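Local coordinates for bacterial bifunctional deaminase-reductase C-terminal domain-containing protein (Corynebacterium diphtheriae, PDB 2P4G) that probably acts as an NADP-dependent reductase of riboflavin biosynthesis on a 5-amino-6-(5-phosphoribosylamino)uracil type of substrate, at residues N219-C222 and P223-P227. Sequence-based numbering, arbitrary orientation.
Sequences NIIC and PVESP
The peptide plane between Cys222 and Pro223 carries Cys222 CB on one face, while the backbone N of Cys222 and the carbonyl carbon of Pro223 lie off the other. Its two edges define a cis bond: along one, Cys222 CA and Pro223 CA are just 2.9 Å apart; along the other, Cys222 O faces Pro223 CD at 2.8 Å. Cys222 CB, the side-chain atom that meets the proline, stands 3.4 Å from Pro223 N, and the Cys222 side chain also packs on Arg201 of the second subunit. The second flat group, the Glu225 carboxylate, has Ile221 CG2 tilted off its plane on the OE2 side, 4.1 Å from Glu225 OE2 and farther from OE1.

Three measures identify residues 221 to 224 as a type VIb beta turn: the cis bond, the backbone angles of Cys222 and Pro223, and an Ile221 CA to Val224 CA separation of 5.6 Å. Ile221 O and Val224 N are 3.6 Å apart and not hydrogen-bonded, as in other turns of this type; the carbonyl instead accepts from Asn45 ND2. The turn ends strand 219-222, which pairs antiparallel with a strand of the second subunit, so the sheet continues across the dimer interface.

Beyond the turn, the Glu225 side chain comes back alongside Ile221. Ile221 CG2, anti to its backbone N, meets Glu225 CG at 4.0 Å and Pro223 O at 3.6 Å, with the two side chains crossing at a slant. Glu225 is extended past CG, carrying its carboxylate to the loop following strand 35-43. There OE1 accepts from Thr49 OG1 and Gly52 N, and OE2 from Ser51 N; these three bonds should fix the rotation of the carboxylate and, probably, stabilise its negative charge.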
loop_
_atom_site.group_PDB
_atom_site.type_symbol
_atom_site.label_atom_id
_atom_site.label_comp_id
_atom_site.label_asym_id
_atom_site.label_seq_id
_atom_site.Cartn_x
_atom_site.Cartn_y
_atom_site.Cartn_z
ATOM N N ASN A 219 2.038 -1.772 9.360
ATOM C CA ASN A 219 1.228 -2.961 9.584
ATOM C C ASN A 219 0.667 -3.616 8.328
ATOM O O ASN A 219 0.598 -3.014 7.262
ATOM C CB ASN A 219 0.151 -2.731 10.658
ATOM C CG ASN A 219 -0.510 -1.398 10.554
ATOM O OD1 ASN A 219 -0.368 -0.536 11.439
ATOM N ND2 ASN A 219 -1.236 -1.202 9.465
ATOM N N ILE A 220 0.353 -4.898 8.470
ATOM C CA ILE A 220 -0.235 -5.718 7.413
ATOM C C ILE A 220 -1.620 -6.089 7.872
ATOM O O ILE A 220 -1.775 -6.542 8.972
ATOM C CB ILE A 220 0.528 -7.027 7.226
ATOM C CG1 ILE A 220 1.955 -6.737 6.739
ATOM C CG2 ILE A 220 -0.257 -7.963 6.322
ATOM C CD1 ILE A 220 2.786 -7.961 6.460
ATOM N N ILE A 221 -2.615 -5.878 7.022
ATOM C CA ILE A 221 -4.016 -6.191 7.322
ATOM C C ILE A 221 -4.579 -7.033 6.175
ATOM O O ILE A 221 -4.695 -6.548 5.036
ATOM C CB ILE A 221 -4.842 -4.904 7.487
ATOM C CG1 ILE A 221 -4.239 -4.040 8.626
ATOM C CG2 ILE A 221 -6.310 -5.254 7.748
ATOM C CD1 ILE A 221 -4.730 -2.592 8.692
ATOM N N CYS A 222 -4.857 -8.304 6.475
ATOM C CA CYS A 222 -5.468 -9.256 5.540
ATOM C C CYS A 222 -6.708 -9.868 6.157
ATOM O O CYS A 222 -6.635 -10.425 7.249
ATOM C CB CYS A 222 -4.530 -10.393 5.231
ATOM S SG CYS A 222 -3.083 -9.841 4.461
ATOM N N PRO A 223 -7.844 -9.808 5.450
ATOM C CA PRO A 223 -8.010 -9.186 4.153
ATOM C C PRO A 223 -7.960 -7.703 4.292
ATOM O O PRO A 223 -8.127 -7.185 5.382
ATOM C CB PRO A 223 -9.417 -9.637 3.728
ATOM C CG PRO A 223 -9.740 -10.779 4.597
ATOM C CD PRO A 223 -9.094 -10.441 5.889
ATOM N N VAL A 224 -7.728 -7.014 3.193
ATOM C CA VAL A 224 -7.811 -5.570 3.204
ATOM C C VAL A 224 -9.238 -5.206 3.646
ATOM O O VAL A 224 -10.212 -5.559 2.988
ATOM C CB VAL A 224 -7.452 -4.979 1.823
ATOM C CG1 VAL A 224 -7.907 -3.582 1.721
ATOM C CG2 VAL A 224 -5.970 -5.060 1.591
ATOM N N GLU A 225 -9.359 -4.555 4.797
ATOM C CA GLU A 225 -10.667 -4.174 5.290
ATOM C C GLU A 225 -11.303 -3.156 4.362
ATOM O O GLU A 225 -12.454 -3.254 3.986
ATOM C CB GLU A 225 -10.561 -3.496 6.646
ATOM C CG GLU A 225 -10.193 -4.363 7.780
ATOM C CD GLU A 225 -10.131 -3.583 9.071
ATOM O OE1 GLU A 225 -10.730 -2.464 9.121
ATOM O OE2 GLU A 225 -9.466 -4.106 10.012
ATOM N N SER A 226 -10.536 -2.135 4.053
ATOM C CA SER A 226 -11.045 -1.052 3.298
ATOM C C SER A 226 -9.999 -0.573 2.282
ATOM O O SER A 226 -9.098 0.213 2.596
ATOM C CB SER A 226 -11.477 0.044 4.258
ATOM O OG SER A 226 -12.200 1.016 3.539
ATOM N N PRO A 227 -10.139 -1.035 1.039
ATOM C CA PRO A 227 -9.222 -0.588 0.006
ATOM C C PRO A 227 -9.045 0.927 0.057
ATOM O O PRO A 227 -10.030 1.669 0.073
ATOM C CB PRO A 227 -9.910 -1.023 -1.281
ATOM C CG PRO A 227 -10.685 -2.202 -0.889
ATOM C CD PRO A 227 -11.154 -1.962 0.514
#